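Local coordinates for uncharacterized protein ycf41 (Synechococcus elongatus PCC 6301, PDB 3KOJ) that probably binds single-stranded DNA, being built around an SSB domain of the OB-fold clan and assembled from four copies, at residues R70-L73 against N74-V77. The protein carries 1 engineered substitution. Numbering follows the deposited sequence.
Sequences RCRL and NDEV
R72 and D75 close a type II beta turn in which the amide N of D75 donates to O of R72 at 3.0 Å, L73 and N74 forming the corners and N74 taking the positive phi usual for the third position of that turn. A side chain adds a second link between the same two residues: OD2 of D75 accepts a hydrogen bond from the backbone N of R72 at 2.8 Å, with an N-H...O angle of 152°. The donor stands well above the carboxylate plane, 53° out of it. With chi1 at -80°, CG of D75 lies beside its own backbone N and opposite its carbonyl carbon, which carries the carboxylate back over the start of the turn. The other oxygen is held as well, since a water donates both to OD1 of D75 (2.6 Å) and to O of L73 (2.7 Å), bridging the carboxylate and the central peptide of the turn. Cut back to an alanine, D75 would probably leave the R72 amide without its side-chain acceptor and the water without its carboxylate anchor, so that the turn would rest mainly on its backbone bond. The guanidinium of R72 serves the chain before the turn: NH1 donates to O of C71 at 2.6 Å, that oxygen lying close to the guanidinium plane while NH1 stands above the C71 carbonyl plane, and also to O of Q68. Where the chain enters the strand, SG of C71 lies 4.3 Å from CG1 of V77, a loose apolar contact between two buried side chains. The segment thus joins helix 62-70 to strand 76-84, the helix-to-strand connection of this OB-type domain: the R72 guanidinium ties it to the helix end, C71 packs on V20 and H108, and backbone hydrogen bonds pairing N74 and D75 with V20, and V77 with A18, lay the emerging strand against strand 12-28.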
loop_
_atom_site.group_PDB
_atom_site.type_symbol
_atom_site.label_atom_id
_atom_site.label_comp_id
_atom_site.label_asym_id
_atom_site.label_seq_id
_atom_site.Cartn_x
_atom_site.Cartn_y
_atom_site.Cartn_z
ATOM N N ARG B 70 0.549 23.957 1.625
ATOM C CA ARG B 70 -0.771 23.474 1.235
ATOM C C ARG B 70 -1.761 23.004 2.304
ATOM O O ARG B 70 -2.964 23.242 2.185
ATOM C CB ARG B 70 -0.585 22.333 0.235
ATOM C CG ARG B 70 0.265 22.687 -0.973
ATOM C CD ARG B 70 -0.488 23.635 -1.874
ATOM N NE ARG B 70 -1.739 23.030 -2.322
ATOM C CZ ARG B 70 -1.825 22.102 -3.272
ATOM N NH1 ARG B 70 -0.730 21.673 -3.888
ATOM N NH2 ARG B 70 -3.006 21.594 -3.598
ATOM N N CYS B 71 -1.269 22.323 3.330
ATOM C CA CYS B 71 -2.155 21.785 4.354
ATOM C C CYS B 71 -2.691 22.774 5.375
ATOM O O CYS B 71 -1.932 23.405 6.105
ATOM C CB CYS B 71 -1.462 20.625 5.069
ATOM S SG CYS B 71 -1.024 19.253 3.970
ATOM N N ARG B 72 -4.016 22.887 5.420
ATOM C CA ARG B 72 -4.703 23.774 6.352
ATOM C C ARG B 72 -5.721 22.978 7.155
ATOM O O ARG B 72 -6.118 21.885 6.745
ATOM C CB ARG B 72 -5.397 24.903 5.588
ATOM C CG ARG B 72 -4.416 25.912 5.007
ATOM C CD ARG B 72 -3.654 26.618 6.128
ATOM N NE ARG B 72 -2.585 27.482 5.632
ATOM C CZ ARG B 72 -1.337 27.084 5.403
ATOM N NH1 ARG B 72 -0.981 25.824 5.627
ATOM N NH2 ARG B 72 -0.439 27.948 4.948
ATOM N N LEU B 73 -6.133 23.521 8.298
ATOM C CA LEU B 73 -7.093 22.842 9.154
ATOM C C LEU B 73 -8.315 22.393 8.376
ATOM O O LEU B 73 -8.852 23.134 7.561
ATOM C CB LEU B 73 -7.534 23.745 10.316
ATOM C CG LEU B 73 -6.475 24.113 11.356
ATOM C CD1 LEU B 73 -7.128 24.920 12.478
ATOM C CD2 LEU B 73 -5.832 22.854 11.909
ATOM N N ASN B 74 -8.721 21.158 8.640
ATOM C CA ASN B 74 -9.879 20.519 8.032
ATOM C C ASN B 74 -9.696 20.052 6.590
ATOM O O ASN B 74 -10.645 19.568 5.979
ATOM C CB ASN B 74 -11.117 21.419 8.147
ATOM C CG ASN B 74 -12.406 20.619 8.200
ATOM O OD1 ASN B 74 -12.512 19.648 8.956
ATOM N ND2 ASN B 74 -13.394 21.022 7.407
ATOM N N ASP B 75 -8.489 20.195 6.043
ATOM C CA ASP B 75 -8.220 19.707 4.688
ATOM C C ASP B 75 -8.162 18.185 4.756
ATOM O O ASP B 75 -7.595 17.633 5.698
ATOM C CB ASP B 75 -6.860 20.196 4.168
ATOM C CG ASP B 75 -6.902 21.618 3.650
ATOM O OD1 ASP B 75 -8.012 22.169 3.507
ATOM O OD2 ASP B 75 -5.820 22.175 3.376
ATOM N N GLU B 76 -8.744 17.506 3.772
ATOM C CA GLU B 76 -8.691 16.045 3.745
ATOM C C GLU B 76 -7.583 15.690 2.756
ATOM O O GLU B 76 -7.621 16.098 1.596
ATOM C CB GLU B 76 -10.021 15.441 3.279
ATOM C CG GLU B 76 -9.951 13.922 3.087
ATOM C CD GLU B 76 -10.688 13.136 4.160
ATOM O OE1 GLU B 76 -11.871 12.796 3.940
ATOM O OE2 GLU B 76 -10.089 12.858 5.223
ATOM N N VAL B 77 -6.596 14.934 3.217
ATOM C CA VAL B 77 -5.466 14.577 2.373
ATOM C C VAL B 77 -5.186 13.082 2.386
ATOM O O VAL B 77 -5.799 12.326 3.145
ATOM C CB VAL B 77 -4.180 15.290 2.865
ATOM C CG1 VAL B 77 -4.365 16.799 2.813
ATOM C CG2 VAL B 77 -3.857 14.858 4.311
HETATM O O HOH W 1 -9.934 23.102 5.036
#